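Local coordinates for protein insecticidal Delta-Endotoxin Cry8Ea1 (PDB 3EB7) that is toxic to the soil-dwelling larvae of the beetle Holotrichia parallela, probably by binding gut-cell membranes and forming pores in them, at residues Ile247-Ala252 with Gly389-Asp394; Leu345-Val350 with Gly360-Val365; Gly482-Ile487 with Thr561-Val566; Asp458-Ser463 with Ile476-Ser481. All coordinates share one frame; numbering follows the deposited sequence.

How the contacts relate
Following the chain from the N terminus, the helical domain comes first, and I247-A252 lies in the loop after strand 241-243. Contact 1 returns G389-D394 to that loop, closing 136 intervening residues. Contact 2, the hairpin 345-350 with 360-365, is nested inside this span and belongs to the same four-stranded sheet; the two contacts touch, their centres about 8 Å apart. Contacts 4 and 3 follow in series within the C-terminal beta domain. Contact 4 closes a short loop onto strand 476-478, and contact 3 then pairs 482-487 with 561-566. They too touch, D458 reaching V486, whereas about 40 Å separates the centres of contacts 1 and 4.

Contact 1. Residues Ile247-Ala252 with Gly389-Asp394; sequences IGAIGA and GAQEKD
The carboxamide of Q391 meets the backbone of I250 at two points. OE1 of Q391 accepts a hydrogen bond from the backbone N of I250 at 2.8 Å, while NE2 of Q391 donates to the carbonyl O of I250 at 2.6 Å. The first bond is fairly straight, with 156° at the hydrogen. The second is bent to 131°, and its donor stands above the carbonyl plane of I250 rather than in it. A single side chain thus occupies both polar groups of one residue, much as a neighbouring strand would, although I247-A252 has no regular secondary structure. The two bonds also fix the rotation of the amide. OE1 of Q391 further lies 3.5 Å from CA of A249.

Behind this pair, Q391 leaves its backbone with chi1 at -109°, away from a staggered position, and is extended beyond CG. Two residues on, K393 turns to the same loop with a different shape: its chain bends at chi2, chi3 and chi4, and its CG lies 4.1 Å from CG2 of I247 as the two side chains slide past each other in opposite directions.

Farther out, I250 packs on S255, W256 and Y257 farther along the same loop, and A249 bonds through its backbone to W256. Strand 389-394 is an outermost strand of its sheet, hydrogen-bonded along strand 340-352 through A348 and S346, and the 247-252 loop runs beside it, with I247 on S346, A249 on V350 and a backbone bond from I247 to P428.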
loop_
_atom_site.group_PDB
_atom_site.type_symbol
_atom_site.label_atom_id
_atom_site.label_comp_id
_atom_site.label_asym_id
_atom_site.label_seq_id
_atom_site.Cartn_x
_atom_site.Cartn_y
_atom_site.Cartn_z
ATOM N N ILE A 247 12.162 13.089 -10.967
ATOM C CA ILE A 247 11.667 14.170 -11.816
ATOM C C ILE A 247 12.829 14.786 -12.579
ATOM O O ILE A 247 13.363 15.866 -12.229
ATOM C CB ILE A 247 10.830 15.211 -11.024
ATOM C CG1 ILE A 247 9.756 14.468 -10.195
ATOM C CG2 ILE A 247 10.145 16.178 -12.008
ATOM C CD1 ILE A 247 9.103 15.292 -9.121
ATOM N N GLY A 248 13.245 14.050 -13.608
ATOM C CA GLY A 248 14.350 14.413 -14.487
ATOM C C GLY A 248 13.954 14.014 -15.902
ATOM O O GLY A 248 13.198 13.066 -16.111
ATOM N N ALA A 249 14.457 14.760 -16.876
ATOM C CA ALA A 249 14.089 14.545 -18.248
ATOM C C ALA A 249 14.718 13.241 -18.766
ATOM O O ALA A 249 15.837 12.898 -18.405
ATOM C CB ALA A 249 14.521 15.755 -19.099
ATOM N N ILE A 250 13.981 12.530 -19.623
ATOM C CA ILE A 250 14.451 11.258 -20.210
ATOM C C ILE A 250 14.104 11.244 -21.676
ATOM O O ILE A 250 12.985 11.573 -22.056
ATOM C CB ILE A 250 13.862 10.030 -19.488
ATOM C CG1 ILE A 250 14.654 9.731 -18.193
ATOM C CG2 ILE A 250 13.883 8.768 -20.374
ATOM C CD1 ILE A 250 13.933 8.801 -17.226
ATOM N N GLY A 251 15.084 10.873 -22.493
ATOM C CA GLY A 251 14.877 10.705 -23.905
ATOM C C GLY A 251 16.170 10.529 -24.680
ATOM O O GLY A 251 17.273 10.479 -24.116
ATOM N N ALA A 252 16.007 10.471 -25.994
ATOM C CA ALA A 252 17.094 10.292 -26.959
ATOM C C ALA A 252 18.090 11.479 -27.078
ATOM O O ALA A 252 19.257 11.269 -27.389
ATOM C CB ALA A 252 16.492 9.888 -28.355
ATOM N N GLY A 389 14.210 22.525 -23.269
ATOM C CA GLY A 389 13.499 21.236 -23.349
ATOM C C GLY A 389 12.754 20.964 -22.046
ATOM O O GLY A 389 13.197 21.345 -20.961
ATOM N N ALA A 390 11.613 20.305 -22.130
ATOM C CA ALA A 390 10.832 20.012 -20.941
ATOM C C ALA A 390 10.074 18.696 -21.141
ATOM O O ALA A 390 9.670 18.375 -22.275
ATOM C CB ALA A 390 9.843 21.168 -20.642
ATOM N N GLN A 391 9.855 17.972 -20.041
ATOM C CA GLN A 391 8.926 16.827 -19.970
ATOM C C GLN A 391 7.934 17.017 -18.841
ATOM O O GLN A 391 8.332 17.336 -17.740
ATOM C CB GLN A 391 9.699 15.576 -19.663
ATOM C CG GLN A 391 9.774 14.662 -20.800
ATOM C CD GLN A 391 11.006 13.819 -20.724
ATOM O OE1 GLN A 391 11.233 13.090 -19.737
ATOM N NE2 GLN A 391 11.836 13.913 -21.772
ATOM N N GLU A 392 6.658 16.763 -19.092
ATOM C CA GLU A 392 5.629 16.880 -18.070
ATOM C C GLU A 392 5.501 15.550 -17.341
ATOM O O GLU A 392 5.228 14.531 -17.969
ATOM C CB GLU A 392 4.275 17.261 -18.695
ATOM C CG GLU A 392 4.196 18.684 -19.276
ATOM C CD GLU A 392 3.943 19.783 -18.205
ATOM O OE1 GLU A 392 2.800 20.340 -18.149
ATOM O OE2 GLU A 392 4.879 20.087 -17.428
ATOM N N LYS A 393 5.711 15.549 -16.021
ATOM C CA LYS A 393 5.492 14.352 -15.239
ATOM C C LYS A 393 4.204 14.560 -14.413
ATOM O O LYS A 393 4.052 15.536 -13.692
ATOM C CB LYS A 393 6.706 13.999 -14.366
ATOM C CG LYS A 393 8.103 14.219 -14.950
ATOM C CD LYS A 393 8.435 13.435 -16.212
ATOM C CE LYS A 393 8.713 11.913 -15.952
ATOM N NZ LYS A 393 9.529 11.572 -14.707
ATOM N N ASP A 394 3.242 13.670 -14.614
ATOM C CA ASP A 394 1.910 13.796 -14.064
ATOM C C ASP A 394 1.814 12.623 -13.143
ATOM O O ASP A 394 1.884 11.486 -13.575
ATOM C CB ASP A 394 0.882 13.716 -15.204
ATOM C CG ASP A 394 -0.574 13.640 -14.721
ATOM O OD1 ASP A 394 -1.478 13.603 -15.595
ATOM O OD2 ASP A 394 -0.840 13.607 -13.501
#

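Contact 2. Residues Leu345-Val350 with Gly360-Val365; sequences LSTAGV and GVSKVV
The carbonyl O of K363 receives the backbone N of T347 at 2.7 Å in a nearly straight hydrogen bond, 168° at the hydrogen, and CA of S346 approaches the same oxygen at 3.3 Å. The carbonyl O of T347, however, takes its bond from S362 N, at 3.0 Å. T347 therefore stands opposite two residues, S362 and K363, which form a classic beta bulge in strand 357-369, and the pairing shifts by one residue across it. Beyond the bulge on one side, L345 and V365 form a hydrogen-bonded antiparallel pair; on the other, G349 and G360 do.

The bulge brings S362 and K363 round to the threonine together. With chi1 at 59°, OG of S362 sits between its own backbone N and carbonyl carbon and comes to 3.2 Å from CG2 of T347. CB of K363 lies 3.8 Å from OG1 of T347, but the rest of the lysine runs extended away. The threonine hydroxyl has its polar partner in the next strand, OE2 of E392. S346, whose side chain shares a face with V364, places OG 3.7 Å from CG1 of that valine.

Six backbone hydrogen bonds thus join the strands in this largely buried contact, and the side chains across it meet by van der Waals contact, while T347 ties it through E392 to strand 389-394.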
loop_
_atom_site.group_PDB
_atom_site.type_symbol
_atom_site.label_atom_id
_atom_site.label_comp_id
_atom_site.label_asym_id
_atom_site.label_seq_id
_atom_site.Cartn_x
_atom_site.Cartn_y
_atom_site.Cartn_z
ATOM N N LEU A 345 1.996 18.013 -10.992
ATOM C CA LEU A 345 2.315 18.046 -12.399
ATOM C C LEU A 345 3.633 18.783 -12.478
ATOM O O LEU A 345 3.693 19.941 -12.118
ATOM C CB LEU A 345 1.188 18.751 -13.157
ATOM C CG LEU A 345 1.084 18.618 -14.693
ATOM C CD1 LEU A 345 1.979 19.626 -15.353
ATOM C CD2 LEU A 345 1.416 17.246 -15.263
ATOM N N SER A 346 4.709 18.109 -12.896
ATOM C CA SER A 346 6.034 18.709 -12.827
ATOM C C SER A 346 6.644 18.833 -14.198
ATOM O O SER A 346 6.424 17.972 -15.060
ATOM C CB SER A 346 6.992 17.895 -11.955
ATOM O OG SER A 346 6.401 17.487 -10.725
ATOM N N THR A 347 7.444 19.878 -14.385
ATOM C CA THR A 347 8.184 20.026 -15.599
ATOM C C THR A 347 9.671 19.740 -15.344
ATOM O O THR A 347 10.386 20.530 -14.738
ATOM C CB THR A 347 7.953 21.433 -16.210
ATOM O OG1 THR A 347 6.553 21.614 -16.450
ATOM C CG2 THR A 347 8.724 21.614 -17.527
ATOM N N ALA A 348 10.128 18.593 -15.812
ATOM C CA ALA A 348 11.523 18.295 -15.805
ATOM C C ALA A 348 12.179 18.971 -17.036
ATOM O O ALA A 348 11.883 18.627 -18.195
ATOM C CB ALA A 348 11.726 16.784 -15.783
ATOM N N GLY A 349 13.047 19.958 -16.765
ATOM C CA GLY A 349 13.629 20.830 -17.776
ATOM C C GLY A 349 15.032 20.397 -18.141
ATOM O O GLY A 349 15.729 19.749 -17.327
ATOM N N VAL A 350 15.421 20.732 -19.373
ATOM C CA VAL A 350 16.810 20.605 -19.864
ATOM C C VAL A 350 17.161 21.899 -20.579
ATOM O O VAL A 350 16.420 22.338 -21.490
ATOM C CB VAL A 350 17.035 19.468 -20.934
ATOM C CG1 VAL A 350 18.547 19.251 -21.163
ATOM C CG2 VAL A 350 16.385 18.184 -20.535
ATOM N N GLY A 360 17.023 20.024 -14.636
ATOM C CA GLY A 360 16.395 20.511 -13.403
ATOM C C GLY A 360 14.918 20.779 -13.551
ATOM O O GLY A 360 14.443 20.981 -14.662
ATOM N N VAL A 361 14.193 20.821 -12.438
ATOM C CA VAL A 361 12.745 21.009 -12.459
ATOM C C VAL A 361 12.452 22.527 -12.553
ATOM O O VAL A 361 12.908 23.319 -11.703
ATOM C CB VAL A 361 12.106 20.371 -11.187
ATOM C CG1 VAL A 361 10.591 20.751 -11.011
ATOM C CG2 VAL A 361 12.330 18.839 -11.175
ATOM N N SER A 362 11.702 22.920 -13.582
ATOM C CA SER A 362 11.362 24.353 -13.803
ATOM C C SER A 362 9.990 24.755 -13.256
ATOM O O SER A 362 9.685 25.938 -13.078
ATOM C CB SER A 362 11.425 24.675 -15.291
ATOM O OG SER A 362 10.499 23.832 -15.949
ATOM N N LYS A 363 9.171 23.765 -12.964
ATOM C CA LYS A 363 7.798 24.027 -12.595
ATOM C C LYS A 363 7.170 22.827 -11.913
ATOM O O LYS A 363 7.330 21.702 -12.383
ATOM C CB LYS A 363 6.971 24.389 -13.838
ATOM C CG LYS A 363 5.542 24.812 -13.514
ATOM C CD LYS A 363 4.885 25.297 -14.812
ATOM C CE LYS A 363 3.405 25.611 -14.645
ATOM N NZ LYS A 363 2.845 25.795 -16.036
ATOM N N VAL A 364 6.466 23.072 -10.818
ATOM C CA VAL A 364 5.616 22.034 -10.188
ATOM C C VAL A 364 4.262 22.619 -9.771
ATOM O O VAL A 364 4.221 23.586 -9.034
ATOM C CB VAL A 364 6.271 21.360 -8.911
ATOM C CG1 VAL A 364 5.374 20.220 -8.395
ATOM C CG2 VAL A 364 7.662 20.852 -9.213
ATOM N N VAL A 365 3.178 22.018 -10.238
ATOM C CA VAL A 365 1.822 22.346 -9.757
ATOM C C VAL A 365 1.348 21.273 -8.739
ATOM O O VAL A 365 1.261 20.086 -9.087
ATOM C CB VAL A 365 0.822 22.449 -10.941
ATOM C CG1 VAL A 365 -0.567 22.832 -10.447
ATOM C CG2 VAL A 365 1.320 23.491 -11.981
#

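Contact 3. Residues Gly482-Ile487 with Thr561-Val566; sequences GSTGVI and TLKISV
S483 and S565 turn their hydroxyls to each other across a non-hydrogen-bonded antiparallel pair: their OG atoms lie 2.9 Å apart in a hydrogen bond that either could donate, and in both residues OG is anti to the carbonyl carbon. K563 reaches the same serine along its aliphatic chain. Its CG passes 3.6 Å from the carbonyl O of T484, and its CE lies 3.5 Å from OG of S483.

T484 crosses I564 obliquely and takes over part of the backbone pairing where the strand breaks. A chi1 of 61° puts its OG1 where the backbone N of I564 can donate to it, at 3.0 Å and almost straight (175°). The same hydroxyl donates to the carbonyl O of G485, so it is gripped on both counts, while CG2 of T484 rests 3.9 Å from CB of I564. At V486 the packing is tight: its CG1 meets CG2 of T561 at only 3.4 Å, the two side chains again crossing.

Regular pairing resumes between I487 and L562, one residue out of step with the G482-V566 pair. I487, I564 and V566 pack on I580 or I583 of strand 578-588, which belongs to another sheet. Two sheets facing each other across such an apolar layer are characteristic of the beta-sandwich that forms the C-terminal domain of three-domain Cry toxins.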
loop_
_atom_site.group_PDB
_atom_site.type_symbol
_atom_site.label_atom_id
_atom_site.label_comp_id
_atom_site.label_asym_id
_atom_site.label_seq_id
_atom_site.Cartn_x
_atom_site.Cartn_y
_atom_site.Cartn_z
ATOM N N GLY A 482 10.980 -2.795 25.711
ATOM C CA GLY A 482 10.760 -1.415 25.309
ATOM C C GLY A 482 9.295 -1.202 25.054
ATOM O O GLY A 482 8.480 -2.094 25.291
ATOM N N SER A 483 8.962 -0.010 24.579
ATOM C CA SER A 483 7.588 0.378 24.313
ATOM C C SER A 483 7.477 0.961 22.915
ATOM O O SER A 483 8.456 1.483 22.372
ATOM C CB SER A 483 7.142 1.426 25.313
ATOM O OG SER A 483 7.100 0.866 26.605
ATOM N N THR A 484 6.287 0.861 22.334
ATOM C CA THR A 484 5.979 1.647 21.165
ATOM C C THR A 484 5.939 3.085 21.632
ATOM O O THR A 484 6.011 3.348 22.826
ATOM C CB THR A 484 4.586 1.321 20.580
ATOM O OG1 THR A 484 3.580 1.619 21.557
ATOM C CG2 THR A 484 4.498 -0.140 20.116
ATOM N N GLY A 485 5.834 4.023 20.689
ATOM C CA GLY A 485 5.533 5.407 21.049
ATOM C C GLY A 485 4.120 5.563 21.614
ATOM O O GLY A 485 3.292 4.619 21.607
ATOM N N VAL A 486 3.861 6.759 22.129
ATOM C CA VAL A 486 2.519 7.178 22.399
ATOM C C VAL A 486 1.768 7.334 21.060
ATOM O O VAL A 486 2.160 8.150 20.213
ATOM C CB VAL A 486 2.543 8.510 23.128
ATOM C CG1 VAL A 486 1.143 8.898 23.519
ATOM C CG2 VAL A 486 3.456 8.402 24.368
ATOM N N ILE A 487 0.740 6.506 20.873
ATOM C CA ILE A 487 -0.144 6.599 19.744
ATOM C C ILE A 487 -1.320 7.494 20.153
ATOM O O ILE A 487 -2.058 7.188 21.107
ATOM C CB ILE A 487 -0.687 5.230 19.280
ATOM C CG1 ILE A 487 0.447 4.261 18.978
ATOM C CG2 ILE A 487 -1.676 5.399 18.068
ATOM C CD1 ILE A 487 -0.026 2.889 18.705
ATOM N N THR A 561 -4.750 8.274 24.361
ATOM C CA THR A 561 -3.519 7.688 23.878
ATOM C C THR A 561 -3.537 6.210 24.127
ATOM O O THR A 561 -4.272 5.750 24.978
ATOM C CB THR A 561 -2.284 8.261 24.563
ATOM O OG1 THR A 561 -2.446 8.111 25.960
ATOM C CG2 THR A 561 -2.118 9.729 24.252
ATOM N N LEU A 562 -2.732 5.482 23.348
ATOM C CA LEU A 562 -2.497 4.066 23.544
ATOM C C LEU A 562 -1.001 3.817 23.434
ATOM O O LEU A 562 -0.291 4.524 22.727
ATOM C CB LEU A 562 -3.254 3.289 22.491
ATOM C CG LEU A 562 -4.232 2.158 22.858
ATOM C CD1 LEU A 562 -5.022 2.363 24.170
ATOM C CD2 LEU A 562 -5.198 1.943 21.672
ATOM N N LYS A 563 -0.501 2.812 24.135
ATOM C CA LYS A 563 0.929 2.540 24.103
ATOM C C LYS A 563 1.118 1.081 24.461
ATOM O O LYS A 563 0.473 0.594 25.375
ATOM C CB LYS A 563 1.695 3.476 25.071
ATOM C CG LYS A 563 3.207 3.222 25.140
ATOM C CD LYS A 563 3.841 4.101 26.170
ATOM C CE LYS A 563 4.539 3.249 27.176
ATOM N NZ LYS A 563 4.646 3.795 28.567
ATOM N N ILE A 564 1.972 0.387 23.712
ATOM C CA ILE A 564 2.183 -1.022 23.927
ATOM C C ILE A 564 3.568 -1.179 24.511
ATOM O O ILE A 564 4.537 -0.585 24.016
ATOM C CB ILE A 564 2.037 -1.865 22.607
ATOM C CG1 ILE A 564 0.658 -1.692 21.930
ATOM C CG2 ILE A 564 2.320 -3.355 22.857
ATOM C CD1 ILE A 564 -0.546 -1.833 22.844
ATOM N N SER A 565 3.657 -1.959 25.586
ATOM C CA SER A 565 4.939 -2.230 26.243
ATOM C C SER A 565 5.253 -3.715 26.212
ATOM O O SER A 565 4.359 -4.543 26.489
ATOM C CB SER A 565 4.875 -1.744 27.692
ATOM O OG SER A 565 4.766 -0.325 27.729
ATOM N N VAL A 566 6.499 -4.051 25.851
ATOM C CA VAL A 566 6.983 -5.435 25.896
ATOM C C VAL A 566 8.227 -5.591 26.829
ATOM O O VAL A 566 9.088 -4.689 26.934
ATOM C CB VAL A 566 7.197 -6.106 24.479
ATOM C CG1 VAL A 566 5.908 -6.054 23.636
ATOM C CG2 VAL A 566 8.407 -5.516 23.739
#

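Contact 4. Residues Asp458-Ser463 with Ile476-Ser481; sequences DGPKPS and ISFNSS
In I476, chi1 of -58° places CG1 anti to the carbonyl carbon, and chi2 of -49° carries CD1 to the loop backbone, where it lies 3.7 Å from the carbonyl O of P460. The same methyl meets CG of P462 at 3.9 Å, the two side chains crossing, while the other branch, CG2, faces CB of P460 at 4.1 Å. One isoleucine is therefore set against two prolines. CG of P460 also approaches CE2 of F478 obliquely.

These apolar contacts lie against I476 and F478 of the short strand 476-478 of the C-terminal beta-sandwich domain, which pairs with strand 578-588 through the same two residues. P460-S463 runs at about 90° to strand 476-478 and makes no direct hydrogen bond to it.

Waters bridge the polar side instead. Water 1 donates to the carbonyl O of K461 at 2.7 Å and accepts from the backbone N of S477 at 2.9 Å, and it also bonds OG of S463. Water 2 accepts from the backbone N of S463 at 2.8 Å and is held by OG of S477 at 2.6 Å. A third water links OG of S463 to OD1 of N479, whose ND2 is bonded to the carbonyl O of S576.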
loop_
_atom_site.group_PDB
_atom_site.type_symbol
_atom_site.label_atom_id
_atom_site.label_comp_id
_atom_site.label_asym_id
_atom_site.label_seq_id
_atom_site.Cartn_x
_atom_site.Cartn_y
_atom_site.Cartn_z
ATOM N N ASP A 458 5.668 9.362 18.395
ATOM C CA ASP A 458 7.100 9.385 18.757
ATOM C C ASP A 458 7.568 7.969 19.217
ATOM O O ASP A 458 6.799 7.001 19.173
ATOM C CB ASP A 458 7.326 10.327 19.959
ATOM C CG ASP A 458 6.659 9.800 21.253
ATOM O OD1 ASP A 458 6.607 10.552 22.245
ATOM O OD2 ASP A 458 6.204 8.631 21.304
ATOM N N GLY A 459 8.814 7.853 19.659
ATOM C CA GLY A 459 9.335 6.592 20.155
ATOM C C GLY A 459 10.176 5.959 19.061
ATOM O O GLY A 459 10.606 6.631 18.113
ATOM N N PRO A 460 10.403 4.639 19.169
ATOM C CA PRO A 460 11.303 3.914 18.249
ATOM C C PRO A 460 10.825 3.919 16.771
ATOM O O PRO A 460 9.619 3.806 16.475
ATOM C CB PRO A 460 11.342 2.479 18.811
ATOM C CG PRO A 460 10.599 2.510 20.080
ATOM C CD PRO A 460 9.769 3.756 20.161
ATOM N N LYS A 461 11.787 4.049 15.872
ATOM C CA LYS A 461 11.543 3.981 14.459
ATOM C C LYS A 461 11.591 2.531 14.062
ATOM O O LYS A 461 12.122 1.711 14.826
ATOM C CB LYS A 461 12.616 4.761 13.708
ATOM C CG LYS A 461 12.619 6.253 13.990
ATOM C CD LYS A 461 13.835 6.829 13.301
ATOM C CE LYS A 461 13.993 8.321 13.517
ATOM N NZ LYS A 461 15.260 8.813 12.839
ATOM N N PRO A 462 11.004 2.184 12.882
ATOM C CA PRO A 462 11.152 0.818 12.359
ATOM C C PRO A 462 12.618 0.463 12.109
ATOM O O PRO A 462 13.423 1.332 11.846
ATOM C CB PRO A 462 10.371 0.857 11.043
ATOM C CG PRO A 462 9.416 2.010 11.237
ATOM C CD PRO A 462 10.156 3.017 12.014
ATOM N N SER A 463 12.963 -0.807 12.214
ATOM C CA SER A 463 14.335 -1.236 11.951
ATOM C C SER A 463 14.504 -1.542 10.481
ATOM O O SER A 463 13.512 -1.691 9.755
ATOM C CB SER A 463 14.679 -2.446 12.821
ATOM O OG SER A 463 14.507 -2.085 14.203
ATOM N N ILE A 476 7.123 -2.185 14.267
ATOM C CA ILE A 476 8.147 -1.725 15.216
ATOM C C ILE A 476 8.787 -2.985 15.830
ATOM O O ILE A 476 8.079 -3.906 16.181
ATOM C CB ILE A 476 7.583 -0.714 16.309
ATOM C CG1 ILE A 476 6.952 0.546 15.679
ATOM C CG2 ILE A 476 8.655 -0.270 17.313
ATOM C CD1 ILE A 476 7.791 1.196 14.668
ATOM N N SER A 477 10.116 -3.012 15.938
ATOM C CA SER A 477 10.884 -4.192 16.413
ATOM C C SER A 477 11.497 -3.989 17.801
ATOM O O SER A 477 11.922 -2.892 18.122
ATOM C CB SER A 477 12.037 -4.515 15.443
ATOM O OG SER A 477 11.556 -4.582 14.104
ATOM N N PHE A 478 11.570 -5.049 18.608
ATOM C CA PHE A 478 12.318 -5.005 19.874
ATOM C C PHE A 478 13.275 -6.178 19.961
ATOM O O PHE A 478 12.872 -7.311 19.756
ATOM C CB PHE A 478 11.379 -4.987 21.074
ATOM C CG PHE A 478 10.356 -3.894 21.010
ATOM C CD1 PHE A 478 9.136 -4.094 20.359
ATOM C CD2 PHE A 478 10.614 -2.650 21.571
ATOM C CE1 PHE A 478 8.202 -3.057 20.253
ATOM C CE2 PHE A 478 9.666 -1.609 21.487
ATOM C CZ PHE A 478 8.469 -1.810 20.827
ATOM N N ASN A 479 14.552 -5.879 20.198
ATOM C CA ASN A 479 15.551 -6.889 20.533
ATOM C C ASN A 479 15.685 -7.025 22.053
ATOM O O ASN A 479 16.363 -7.912 22.539
ATOM C CB ASN A 479 16.915 -6.551 19.922
ATOM C CG ASN A 479 16.946 -6.733 18.415
ATOM O OD1 ASN A 479 17.341 -5.818 17.682
ATOM N ND2 ASN A 479 16.553 -7.911 17.946
ATOM N N SER A 480 15.001 -6.153 22.782
ATOM C CA SER A 480 14.926 -6.187 24.237
ATOM C C SER A 480 13.733 -5.356 24.645
ATOM O O SER A 480 13.048 -4.799 23.795
ATOM C CB SER A 480 16.204 -5.592 24.862
ATOM O OG SER A 480 16.337 -4.216 24.514
ATOM N N SER A 481 13.504 -5.253 25.945
ATOM C CA SER A 481 12.333 -4.615 26.501
ATOM C C SER A 481 12.199 -3.193 26.044
ATOM O O SER A 481 13.176 -2.446 26.027
ATOM C CB SER A 481 12.430 -4.620 28.032
ATOM O OG SER A 481 12.577 -5.945 28.478
HETATM O O HOH W 1 11.935 -0.859 15.455
HETATM O O HOH W 2 10.887 -2.610 12.537
HETATM O O HOH W 3 15.347 -4.120 16.470
#